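Local coordinates for poly(ADP-ribose) glycohydrolase (Thermomonospora curvata, PDB 3SIG), which probably hydrolyses the ribose-ribose glycosidic bonds of poly(ADP-ribose) chains, releasing ADP-ribose, which is the ligand bound here, at residues P265-A268 / A269-R273; A230-A233 / E234-G238; T70-T74 / L75-R79; G244-A247 / G248-A251. All blocks are in the same frame, centred on the assembly; numbering follows the deposited sequence.

Interaction 1 of 4, residues P265-A268 / A269-R273. With AR6 ([(2R,3S,4R,5R)-5-(6-aminopurin-9-yl)-3,4-dihydroxy-oxolan-2-yl]methyl [hydroxy-[[(2R,3S,4R,5S)-3,4,5-trihydroxyoxolan-2-yl]methoxy]phosphoryl] hydrogen phosphate), chain B.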
loop_
_atom_site.group_PDB
_atom_site.type_symbol
_atom_site.label_atom_id
_atom_site.label_comp_id
_atom_site.label_asym_id
_atom_site.label_seq_id
_atom_site.Cartn_x
_atom_site.Cartn_y
_atom_site.Cartn_z
ATOM N N PRO A 265 -19.177 -2.661 -2.302
ATOM C CA PRO A 265 -19.531 -1.707 -1.247
ATOM C C PRO A 265 -18.371 -0.796 -0.820
ATOM O O PRO A 265 -18.561 0.356 -0.420
ATOM C CB PRO A 265 -19.970 -2.615 -0.084
ATOM C CG PRO A 265 -19.397 -3.928 -0.410
ATOM C CD PRO A 265 -19.410 -4.051 -1.880
ATOM N N ARG A 266 -17.137 -1.283 -0.890
ATOM C CA ARG A 266 -16.008 -0.441 -0.528
ATOM C C ARG A 266 -15.885 0.690 -1.537
ATOM O O ARG A 266 -15.586 1.846 -1.159
ATOM C CB ARG A 266 -14.693 -1.246 -0.456
ATOM C CG ARG A 266 -14.396 -1.871 0.914
ATOM C CD ARG A 266 -15.332 -2.935 1.391
ATOM N NE ARG A 266 -15.471 -4.093 0.507
ATOM C CZ ARG A 266 -15.393 -5.365 0.886
ATOM N NH1 ARG A 266 -15.053 -5.689 2.120
ATOM N NH2 ARG A 266 -15.627 -6.334 0.007
ATOM N N HIS A 267 -16.063 0.373 -2.811
ATOM C CA HIS A 267 -15.973 1.366 -3.848
ATOM C C HIS A 267 -17.111 2.346 -3.701
ATOM O O HIS A 267 -16.905 3.557 -3.809
ATOM C CB HIS A 267 -15.966 0.729 -5.239
ATOM C CG HIS A 267 -16.062 1.736 -6.340
ATOM N ND1 HIS A 267 -17.274 2.179 -6.826
ATOM C CD2 HIS A 267 -15.110 2.434 -7.008
ATOM C CE1 HIS A 267 -17.064 3.101 -7.748
ATOM N NE2 HIS A 267 -15.762 3.271 -7.881
ATOM N N ALA A 268 -18.303 1.845 -3.444
ATOM C CA ALA A 268 -19.457 2.719 -3.296
ATOM C C ALA A 268 -19.277 3.742 -2.178
ATOM O O ALA A 268 -19.666 4.892 -2.323
ATOM C CB ALA A 268 -20.704 1.890 -3.066
ATOM N N ALA A 269 -18.689 3.350 -1.054
ATOM C CA ALA A 269 -18.504 4.267 0.069
ATOM C C ALA A 269 -17.554 5.394 -0.304
ATOM O O ALA A 269 -17.789 6.550 0.043
ATOM C CB ALA A 269 -17.970 3.524 1.281
ATOM N N PHE A 270 -16.492 5.067 -1.022
ATOM C CA PHE A 270 -15.554 6.093 -1.452
ATOM C C PHE A 270 -16.153 6.983 -2.540
ATOM O O PHE A 270 -15.986 8.211 -2.492
ATOM C CB PHE A 270 -14.216 5.484 -1.892
ATOM C CG PHE A 270 -13.313 5.172 -0.731
ATOM C CD1 PHE A 270 -12.270 6.023 -0.390
ATOM C CD2 PHE A 270 -13.544 4.062 0.066
ATOM C CE1 PHE A 270 -11.473 5.731 0.715
ATOM C CE2 PHE A 270 -12.764 3.807 1.171
ATOM C CZ PHE A 270 -11.726 4.637 1.484
ATOM N N ALA A 271 -16.907 6.396 -3.470
ATOM C CA ALA A 271 -17.560 7.169 -4.530
ATOM C C ALA A 271 -18.527 8.166 -3.928
ATOM O O ALA A 271 -18.613 9.306 -4.371
ATOM C CB ALA A 271 -18.291 6.246 -5.515
ATOM N N ARG A 272 -19.251 7.752 -2.900
ATOM C CA ARG A 272 -20.202 8.644 -2.250
ATOM C C ARG A 272 -19.497 9.809 -1.587
ATOM O O ARG A 272 -19.938 10.951 -1.643
ATOM C CB ARG A 272 -21.023 7.894 -1.208
ATOM C CG ARG A 272 -22.091 7.004 -1.840
ATOM C CD ARG A 272 -23.116 6.527 -0.823
ATOM N NE ARG A 272 -22.545 5.610 0.155
ATOM C CZ ARG A 272 -22.359 4.309 -0.055
ATOM N NH1 ARG A 272 -22.700 3.757 -1.214
ATOM N NH2 ARG A 272 -21.838 3.558 0.894
ATOM N N ARG A 273 -18.388 9.533 -0.926
ATOM C CA ARG A 273 -17.755 10.584 -0.144
ATOM C C ARG A 273 -16.969 11.554 -1.022
ATOM O O ARG A 273 -16.951 12.754 -0.716
ATOM C CB ARG A 273 -16.837 9.975 0.925
ATOM C CG ARG A 273 -16.145 10.995 1.853
ATOM C CD ARG A 273 -17.211 11.803 2.591
ATOM N NE ARG A 273 -16.728 12.949 3.366
ATOM C CZ ARG A 273 -16.510 14.162 2.865
ATOM N NH1 ARG A 273 -16.653 14.391 1.572
ATOM N NH2 ARG A 273 -16.096 15.143 3.658
HETATM N N1 AR6 B . -6.527 -2.783 -5.461
HETATM C C2 AR6 B . -7.389 -1.917 -4.935
HETATM N N3 AR6 B . -8.347 -2.206 -4.008
HETATM C C4 AR6 B . -8.346 -3.502 -3.619
HETATM C C5 AR6 B . -7.430 -4.477 -4.152
HETATM C C6 AR6 B . -6.527 -4.030 -5.080
HETATM N N6 AR6 B . -5.627 -4.930 -5.652
HETATM N N7 AR6 B . -7.733 -5.713 -3.478
HETATM C C8 AR6 B . -8.729 -5.474 -2.693
HETATM N N9 AR6 B . -9.164 -4.181 -2.713
HETATM P PA AR6 B . -7.574 -5.764 1.815
HETATM P PB AR6 B . -7.089 -4.857 4.611
HETATM C "C1'" AR6 B . -10.216 -3.486 -1.977
HETATM O O1A AR6 B . -8.620 -6.689 2.326
HETATM O O1B AR6 B . -6.256 -3.663 5.031
HETATM C C1D AR6 B . -3.785 -8.953 3.582
HETATM O O1D AR6 B . -3.730 -10.340 3.760
HETATM C "C2'" AR6 B . -11.345 -4.384 -1.518
HETATM O "O2'" AR6 B . -12.558 -3.684 -1.559
HETATM O O2A AR6 B . -6.452 -6.348 0.995
HETATM O O2B AR6 B . -8.530 -4.886 4.994
HETATM C C2D AR6 B . -2.673 -8.358 4.352
HETATM O O2D AR6 B . -1.421 -8.933 4.204
HETATM C "C3'" AR6 B . -10.966 -4.665 -0.110
HETATM O "O3'" AR6 B . -12.068 -4.907 0.702
HETATM O O3A AR6 B . -6.988 -4.908 3.020
HETATM C C3D AR6 B . -3.246 -8.049 5.669
HETATM O O3D AR6 B . -3.039 -9.219 6.416
HETATM C "C4'" AR6 B . -10.224 -3.440 0.340
HETATM O "O4'" AR6 B . -9.731 -2.831 -0.833
HETATM C C4D AR6 B . -4.678 -7.799 5.350
HETATM O O4D AR6 B . -4.990 -8.464 4.135
HETATM C "C5'" AR6 B . -9.099 -3.674 1.339
HETATM O "O5'" AR6 B . -8.181 -4.633 0.841
HETATM C C5D AR6 B . -5.035 -6.317 5.248
HETATM O O5D AR6 B . -6.438 -6.212 5.099
HETATM O O HOH W 1 -20.921 0.945 1.048
#
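Arg272 doubles back along its own helix until one face of its guanidinium lies over the Ala268 carbonyl and its NH1 packs on the Ala268 methyl. Arg272 NH1 lies 3.4 Å from Ala268 O at a poor angle, so this is packing; Ala268 O accepts instead from the backbone Arg272 N at 2.9 Å. A bend at chi3 (-67°) folds the end of the chain back, and the methyl of alanine is small enough to let it settle so close. In the guanidinium plane a water accepts from Arg272 NH2 at 2.8 Å and donates to Pro265 O, which also takes Ala269 N. Proline suits this first turn because its missing N-H would have no helical acceptor there. One turn along, the edge of the Phe270 ring meets the backbone, CD2 lying 3.3 Å from Arg266 O, while the ring packs on Phe255, Val69 and helix 229-240.

Arg266 instead reaches the ligand. Bent at both chi2 and chi3, it sets a guanidinium face against the adenosine ribose, with AR6 O3' over its centre and 3.4 Å from Arg266 CZ. Asp259 holds NE in a salt bridge and Cys222 O accepts from NH1. A leucine here would probably leave Asp259 without its charge partner and the ribose without this flat support. Helix 265-273 thus helps wall the ADP-ribose pocket of a macrodomain-type fold.

Interaction 2 of 4, residues A230-A233 / E234-G238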
loop_
_atom_site.group_PDB
_atom_site.type_symbol
_atom_site.label_atom_id
_atom_site.label_comp_id
_atom_site.label_asym_id
_atom_site.label_seq_id
_atom_site.Cartn_x
_atom_site.Cartn_y
_atom_site.Cartn_z
ATOM N N ALA A 230 -17.158 3.521 5.118
ATOM C CA ALA A 230 -17.570 4.911 5.309
ATOM C C ALA A 230 -16.651 5.633 6.295
ATOM O O ALA A 230 -16.293 6.788 6.081
ATOM C CB ALA A 230 -19.044 5.007 5.758
ATOM N N GLN A 231 -16.253 4.962 7.365
ATOM C CA GLN A 231 -15.351 5.567 8.336
ATOM C C GLN A 231 -13.953 5.773 7.747
ATOM O O GLN A 231 -13.339 6.803 7.991
ATOM C CB GLN A 231 -15.259 4.724 9.611
ATOM C CG GLN A 231 -14.403 5.356 10.688
ATOM C CD GLN A 231 -14.437 4.562 11.966
ATOM O OE1 GLN A 231 -14.331 3.329 11.964
ATOM N NE2 GLN A 231 -14.627 5.248 13.073
ATOM N N VAL A 232 -13.469 4.851 6.934
ATOM C CA VAL A 232 -12.135 5.027 6.370
ATOM C C VAL A 232 -12.172 6.141 5.298
ATOM O O VAL A 232 -11.287 7.005 5.269
ATOM C CB VAL A 232 -11.561 3.706 5.811
ATOM C CG1 VAL A 232 -10.232 3.952 5.170
ATOM C CG2 VAL A 232 -11.422 2.684 6.970
ATOM N N ALA A 233 -13.215 6.185 4.476
ATOM C CA ALA A 233 -13.350 7.275 3.517
ATOM C C ALA A 233 -13.424 8.609 4.258
ATOM O O ALA A 233 -12.771 9.577 3.870
ATOM C CB ALA A 233 -14.574 7.073 2.640
ATOM N N GLU A 234 -14.212 8.673 5.323
ATOM C CA GLU A 234 -14.333 9.914 6.102
ATOM C C GLU A 234 -12.988 10.317 6.717
ATOM O O GLU A 234 -12.682 11.515 6.803
ATOM C CB GLU A 234 -15.413 9.779 7.180
ATOM C CG GLU A 234 -15.576 11.025 8.016
ATOM C CD GLU A 234 -16.053 12.212 7.220
ATOM O OE1 GLU A 234 -16.808 12.020 6.258
ATOM O OE2 GLU A 234 -15.685 13.347 7.583
ATOM N N THR A 235 -12.200 9.338 7.128
ATOM C CA THR A 235 -10.887 9.600 7.713
ATOM C C THR A 235 -10.031 10.345 6.699
ATOM O O THR A 235 -9.443 11.397 7.005
ATOM C CB THR A 235 -10.205 8.303 8.127
ATOM O OG1 THR A 235 -10.973 7.684 9.163
ATOM C CG2 THR A 235 -8.800 8.516 8.636
ATOM N N PHE A 236 -9.945 9.815 5.484
ATOM C CA PHE A 236 -9.174 10.490 4.428
ATOM C C PHE A 236 -9.783 11.837 4.068
ATOM O O PHE A 236 -9.052 12.801 3.828
ATOM C CB PHE A 236 -8.978 9.619 3.197
ATOM C CG PHE A 236 -8.042 8.478 3.413
ATOM C CD1 PHE A 236 -6.702 8.708 3.662
ATOM C CD2 PHE A 236 -8.480 7.170 3.283
ATOM C CE1 PHE A 236 -5.803 7.632 3.836
ATOM C CE2 PHE A 236 -7.583 6.107 3.435
ATOM C CZ PHE A 236 -6.247 6.351 3.708
ATOM N N ALA A 237 -11.108 11.926 4.055
ATOM C CA ALA A 237 -11.759 13.200 3.750
ATOM C C ALA A 237 -11.426 14.286 4.752
ATOM O O ALA A 237 -11.195 15.442 4.369
ATOM C CB ALA A 237 -13.275 13.028 3.691
ATOM N N GLY A 238 -11.424 13.962 6.028
ATOM C CA GLY A 238 -11.082 14.949 7.033
ATOM C C GLY A 238 -9.660 15.471 6.901
ATOM O O GLY A 238 -9.372 16.612 7.273
#
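Thr235 grips Gln231 O twice, its hydroxyl OG1 donating at 2.8 Å and its backbone N at 2.9 Å. The two donors reach the oxygen from opposite faces of the carbonyl plane, so one acceptor serves both. With chi1 at -64°, OG1 sits beside the backbone N and turns back along the helix, which is how a threonine can satisfy its hydroxyl in a buried place. A valine in its place would keep the bulk but is likely to leave Gln231 O with the backbone N as its one donor from this turn. One residue further along, Val232 and Phe236 lie side by side and point the same way, with Val232 CG1 3.8 Å from Phe236 CE2. Their main chains are joined by Phe236 N to Val232 O at 3.1 Å, and Ala237 N bonds to Ala233 O.

All of this belongs to helix 229-240, the connecting helix of a beta-alpha-beta crossover between strands 214-217 and 252-256. Its residues are sorted by what they face. Phe236 packs on Trp220 and Ala200, and Val232 on Cys222. Thr235 meets Leu196 of helix 189-209, and Gln231 there sends NE2 to Val189 O. On another flank the small Ala233 and Ala237 admit Phe270 and Arg273 of helix 265-273, while Glu234, its chain bent at chi2, leads outward to a salt bridge with Arg273.

Interaction 3 of 4, residues T70-T74 / L75-R79; sequences TEETT and LAAAR. With AR6 ([(2R,3S,4R,5R)-5-(6-aminopurin-9-yl)-3,4-dihydroxy-oxolan-2-yl]methyl [hydroxy-[[(2R,3S,4R,5S)-3,4,5-trihydroxyoxolan-2-yl]methoxy]phosphoryl] hydrogen phosphate), chain B.
Thr73 caps the helix that follows it, its OG1 accepting from Ala76 N at 2.9 Å with an N-H...O angle of 153°. The torsion chi1 of 62° makes this possible: it puts OG1 between the backbone N and the carbonyl carbon, facing the first turn. Threonine suits an N-cap because its short hydroxyl can stand in for the carbonyl that the first N-H groups lack. Asp159 bonds to the same OG1 and helps hold it.

Thr74 takes another setting. Its chi1 of -50° lays OG1 beside its own backbone N, on the adenine side and 3.2 Å from AR6 N1, where Gln111 bonds it. The backbone Thr74 N donates to AR6 N1 at 3.0 Å, and Thr74 CB lies 4.0 Å from the same AR6 N1.

Glu72 runs extended beyond CG, its carboxylate reaching alongside Ala77, with OE1 3.5 Å from Ala77 CB. The anti lone pair of OE1 receives Thr70 OG1 at 2.7 Å, and OE2 pairs with Arg80. Thr70 OG1 in turn accepts from Glu72 N, an ST turn that shapes the approach to the helix.

The turn after strand 66-70 and the capped start of helix 74-84 contribute Glu72, Thr73 and Thr74 to the adenine end of the ADP-ribose pocket of this macrodomain-clan fold.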
loop_
_atom_site.group_PDB
_atom_site.type_symbol
_atom_site.label_atom_id
_atom_site.label_comp_id
_atom_site.label_asym_id
_atom_site.label_seq_id
_atom_site.Cartn_x
_atom_site.Cartn_y
_atom_site.Cartn_z
ATOM N N THR A 70 -11.798 5.479 -8.459
ATOM C CA THR A 70 -11.886 4.579 -9.603
ATOM C C THR A 70 -12.039 3.158 -9.116
ATOM O O THR A 70 -11.841 2.890 -7.915
ATOM C CB THR A 70 -10.662 4.658 -10.521
ATOM O OG1 THR A 70 -9.550 4.037 -9.855
ATOM C CG2 THR A 70 -10.325 6.082 -10.864
ATOM N N GLU A 71 -12.387 2.268 -10.041
ATOM C CA GLU A 71 -12.441 0.831 -9.734
ATOM C C GLU A 71 -11.148 0.100 -10.092
ATOM O O GLU A 71 -11.123 -1.141 -10.156
ATOM C CB GLU A 71 -13.640 0.152 -10.408
ATOM C CG GLU A 71 -14.988 0.562 -9.757
ATOM C CD GLU A 71 -16.166 -0.346 -10.117
ATOM O OE1 GLU A 71 -16.533 -1.269 -9.327
ATOM O OE2 GLU A 71 -16.737 -0.094 -11.196
ATOM N N GLU A 72 -10.088 0.866 -10.305
ATOM C CA GLU A 72 -8.786 0.310 -10.581
ATOM C C GLU A 72 -8.239 -0.423 -9.394
ATOM O O GLU A 72 -8.488 -0.082 -8.246
ATOM C CB GLU A 72 -7.795 1.425 -10.927
ATOM C CG GLU A 72 -8.080 2.119 -12.240
ATOM C CD GLU A 72 -7.302 3.392 -12.402
ATOM O OE1 GLU A 72 -7.449 4.286 -11.556
ATOM O OE2 GLU A 72 -6.540 3.492 -13.382
ATOM N N THR A 73 -7.404 -1.409 -9.668
ATOM C CA THR A 73 -6.514 -1.927 -8.653
ATOM C C THR A 73 -5.485 -0.849 -8.301
ATOM O O THR A 73 -5.229 0.096 -9.063
ATOM C CB THR A 73 -5.730 -3.150 -9.137
ATOM O OG1 THR A 73 -4.929 -2.742 -10.251
ATOM C CG2 THR A 73 -6.653 -4.270 -9.569
ATOM N N THR A 74 -4.859 -1.010 -7.145
ATOM C CA THR A 74 -3.753 -0.140 -6.739
ATOM C C THR A 74 -2.725 -0.032 -7.853
ATOM O O THR A 74 -2.287 1.066 -8.227
ATOM C CB THR A 74 -3.087 -0.661 -5.469
ATOM O OG1 THR A 74 -4.104 -0.924 -4.482
ATOM C CG2 THR A 74 -2.051 0.319 -4.924
ATOM N N LEU A 75 -2.282 -1.162 -8.355
ATOM C CA LEU A 75 -1.238 -1.143 -9.377
ATOM C C LEU A 75 -1.679 -0.548 -10.685
ATOM O O LEU A 75 -0.893 0.143 -11.336
ATOM C CB LEU A 75 -0.684 -2.535 -9.583
ATOM C CG LEU A 75 0.168 -2.992 -8.401
ATOM C CD1 LEU A 75 0.657 -4.380 -8.663
ATOM C CD2 LEU A 75 1.342 -2.080 -8.060
ATOM N N ALA A 76 -2.922 -0.762 -11.090
ATOM C CA ALA A 76 -3.385 -0.208 -12.357
ATOM C C ALA A 76 -3.402 1.312 -12.261
ATOM O O ALA A 76 -2.985 2.026 -13.169
ATOM C CB ALA A 76 -4.761 -0.750 -12.734
ATOM N N ALA A 77 -3.882 1.832 -11.142
ATOM C CA ALA A 77 -3.894 3.280 -10.962
ATOM C C ALA A 77 -2.465 3.806 -10.961
ATOM O O ALA A 77 -2.168 4.845 -11.587
ATOM C CB ALA A 77 -4.614 3.669 -9.655
ATOM N N ALA A 78 -1.568 3.165 -10.251
ATOM C CA ALA A 78 -0.168 3.587 -10.219
ATOM C C ALA A 78 0.457 3.580 -11.601
ATOM O O ALA A 78 1.160 4.524 -11.981
ATOM C CB ALA A 78 0.617 2.727 -9.300
ATOM N N ARG A 79 0.144 2.583 -12.415
ATOM C CA ARG A 79 0.705 2.496 -13.753
ATOM C C ARG A 79 0.193 3.617 -14.625
ATOM O O ARG A 79 0.945 4.195 -15.423
ATOM C CB ARG A 79 0.358 1.137 -14.315
ATOM C CG ARG A 79 1.099 0.763 -15.575
ATOM C CD ARG A 79 0.739 -0.648 -15.979
ATOM N NE ARG A 79 1.395 -1.043 -17.215
ATOM C CZ ARG A 79 1.021 -2.069 -17.968
ATOM N NH1 ARG A 79 0.015 -2.827 -17.603
ATOM N NH2 ARG A 79 1.661 -2.352 -19.097
HETATM N N1 AR6 B . -6.527 -2.783 -5.461
HETATM C C2 AR6 B . -7.389 -1.917 -4.935
HETATM N N3 AR6 B . -8.347 -2.206 -4.008
HETATM C C4 AR6 B . -8.346 -3.502 -3.619
HETATM C C5 AR6 B . -7.430 -4.477 -4.152
HETATM C C6 AR6 B . -6.527 -4.030 -5.080
HETATM N N6 AR6 B . -5.627 -4.930 -5.652
HETATM N N7 AR6 B . -7.733 -5.713 -3.478
HETATM C C8 AR6 B . -8.729 -5.474 -2.693
HETATM N N9 AR6 B . -9.164 -4.181 -2.713
HETATM P PA AR6 B . -7.574 -5.764 1.815
HETATM P PB AR6 B . -7.089 -4.857 4.611
HETATM C "C1'" AR6 B . -10.216 -3.486 -1.977
HETATM O O1A AR6 B . -8.620 -6.689 2.326
HETATM O O1B AR6 B . -6.256 -3.663 5.031
HETATM C C1D AR6 B . -3.785 -8.953 3.582
HETATM O O1D AR6 B . -3.730 -10.340 3.760
HETATM C "C2'" AR6 B . -11.345 -4.384 -1.518
HETATM O "O2'" AR6 B . -12.558 -3.684 -1.559
HETATM O O2A AR6 B . -6.452 -6.348 0.995
HETATM O O2B AR6 B . -8.530 -4.886 4.994
HETATM C C2D AR6 B . -2.673 -8.358 4.352
HETATM O O2D AR6 B . -1.421 -8.933 4.204
HETATM C "C3'" AR6 B . -10.966 -4.665 -0.110
HETATM O "O3'" AR6 B . -12.068 -4.907 0.702
HETATM O O3A AR6 B . -6.988 -4.908 3.020
HETATM C C3D AR6 B . -3.246 -8.049 5.669
HETATM O O3D AR6 B . -3.039 -9.219 6.416
HETATM C "C4'" AR6 B . -10.224 -3.440 0.340
HETATM O "O4'" AR6 B . -9.731 -2.831 -0.833
HETATM C C4D AR6 B . -4.678 -7.799 5.350
HETATM O O4D AR6 B . -4.990 -8.464 4.135
HETATM C "C5'" AR6 B . -9.099 -3.674 1.339
HETATM O "O5'" AR6 B . -8.181 -4.633 0.841
HETATM C C5D AR6 B . -5.035 -6.317 5.248
HETATM O O5D AR6 B . -6.438 -6.212 5.099
#

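Interaction 4 of 4, residues G244-A247 / G248-A251; sequences GPFA and GRFA
Two beta turns follow in succession, a type I turn from Gly244 to Ala247 and a type II turn from Phe246 to Arg249, the second closed by Arg249 N to Phe246 O at 3.1 Å. Gly248 takes the positive phi (73°) of the type II turn, a place that suits glycine since a CB would clash with Ala247 O. A water bridges the bend, donating to Phe246 O and accepting from Phe250 N at 2.9 Å.

Arg249 stretches back over this frame. Extended from CG to NE, it delivers NE to Pro245 O at 2.7 Å. The bond lies in the carbonyl plane and close to the guanidinium plane, so a long, flat donor clasps the start of the first turn. The loop is the return leg of a beta-alpha-beta crossover, leading from helix 229-240 into strand 252-256.

Packed against helices 189-209 and 229-240, the Phe246 and Phe250 rings come near parallel, planes at 21°, but are slid so far apart that they barely overlap. They meet through Phe246 CD1 and Phe250 CE2 at 3.7 Å. The Phe246 ring stands almost upright to the Arg249 guanidinium, 86° between planes, and its CD1 is 4.2 Å from Arg249 CD. Large apolar rings fit here because both press on Leu204 and Leu240 of those helices.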
loop_
_atom_site.group_PDB
_atom_site.type_symbol
_atom_site.label_atom_id
_atom_site.label_comp_id
_atom_site.label_asym_id
_atom_site.label_seq_id
_atom_site.Cartn_x
_atom_site.Cartn_y
_atom_site.Cartn_z
ATOM N N GLY A 244 -8.599 20.620 5.867
ATOM C CA GLY A 244 -7.889 19.671 6.698
ATOM C C GLY A 244 -6.387 19.838 6.494
ATOM O O GLY A 244 -5.957 20.572 5.606
ATOM N N PRO A 245 -5.571 19.150 7.311
ATOM C CA PRO A 245 -4.135 19.414 7.334
ATOM C C PRO A 245 -3.412 19.154 6.032
ATOM O O PRO A 245 -2.363 19.745 5.808
ATOM C CB PRO A 245 -3.619 18.498 8.444
ATOM C CG PRO A 245 -4.699 17.579 8.744
ATOM C CD PRO A 245 -5.967 18.249 8.403
ATOM N N PHE A 246 -3.948 18.267 5.194
ATOM C CA PHE A 246 -3.342 17.963 3.901
ATOM C C PHE A 246 -4.110 18.555 2.716
ATOM O O PHE A 246 -3.831 18.203 1.574
ATOM C CB PHE A 246 -3.119 16.439 3.724
ATOM C CG PHE A 246 -2.054 15.918 4.632
ATOM C CD1 PHE A 246 -0.756 15.993 4.253
ATOM C CD2 PHE A 246 -2.365 15.442 5.904
ATOM C CE1 PHE A 246 0.252 15.546 5.106
ATOM C CE2 PHE A 246 -1.360 15.010 6.755
ATOM C CZ PHE A 246 -0.066 15.061 6.356
ATOM N N ALA A 247 -5.070 19.437 2.979
ATOM C CA ALA A 247 -5.824 20.054 1.905
ATOM C C ALA A 247 -4.874 20.804 0.994
ATOM O O ALA A 247 -4.082 21.624 1.451
ATOM C CB ALA A 247 -6.906 21.002 2.466
ATOM N N GLY A 248 -4.944 20.494 -0.295
ATOM C CA GLY A 248 -4.126 21.147 -1.297
ATOM C C GLY A 248 -2.657 20.785 -1.344
ATOM O O GLY A 248 -1.928 21.335 -2.156
ATOM N N ARG A 249 -2.211 19.839 -0.515
ATOM C CA ARG A 249 -0.804 19.510 -0.428
ATOM C C ARG A 249 -0.343 18.461 -1.425
ATOM O O ARG A 249 0.855 18.302 -1.673
ATOM C CB ARG A 249 -0.453 19.065 0.982
ATOM C CG ARG A 249 -0.596 20.194 1.965
ATOM C CD ARG A 249 0.163 19.938 3.243
ATOM N NE ARG A 249 -0.343 20.813 4.293
ATOM C CZ ARG A 249 -0.057 22.106 4.401
ATOM N NH1 ARG A 249 0.752 22.686 3.525
ATOM N NH2 ARG A 249 -0.578 22.819 5.391
ATOM N N PHE A 250 -1.285 17.718 -1.977
ATOM C CA PHE A 250 -0.955 16.765 -3.016
ATOM C C PHE A 250 -1.501 17.292 -4.341
ATOM O O PHE A 250 -2.475 18.051 -4.374
ATOM C CB PHE A 250 -1.498 15.363 -2.697
ATOM C CG PHE A 250 -0.894 14.782 -1.467
ATOM C CD1 PHE A 250 0.392 14.266 -1.510
ATOM C CD2 PHE A 250 -1.542 14.844 -0.261
ATOM C CE1 PHE A 250 1.006 13.759 -0.368
ATOM C CE2 PHE A 250 -0.939 14.323 0.901
ATOM C CZ PHE A 250 0.331 13.804 0.858
ATOM N N ALA A 251 -0.862 16.902 -5.431
ATOM C CA ALA A 251 -1.352 17.259 -6.779
ATOM C C ALA A 251 -2.520 16.370 -7.215
ATOM O O ALA A 251 -3.464 16.813 -7.854
ATOM C CB ALA A 251 -0.224 17.184 -7.798
HETATM O O HOH W 2 -3.987 17.212 -1.079
#

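Interactions 1 and 3 both reach the bound ADP-ribose, their centres 15 Å apart: Arg266 of interaction 1 meets the adenosine ribose, and Thr73 and Thr74 of interaction 3 meet the adenine. They also touch directly, His267 CD2 lying 3.4 Å from Thr70 O. Interaction 2 backs interaction 1, centres 10 Å apart, through the Arg273 NE to Glu234 OE1 salt bridge of 3.0 Å and through Phe270 CZ, 3.7 Å from Ala233 N. It is thus a second layer, the Val232 side chain being about 8 Å from the ligand. Interaction 4 continues the chain beyond that helix and meets it lightly, Gly238 O to Pro245 CD at 3.9 Å, but its centre is about 21 Å from those of interactions 1 and 3.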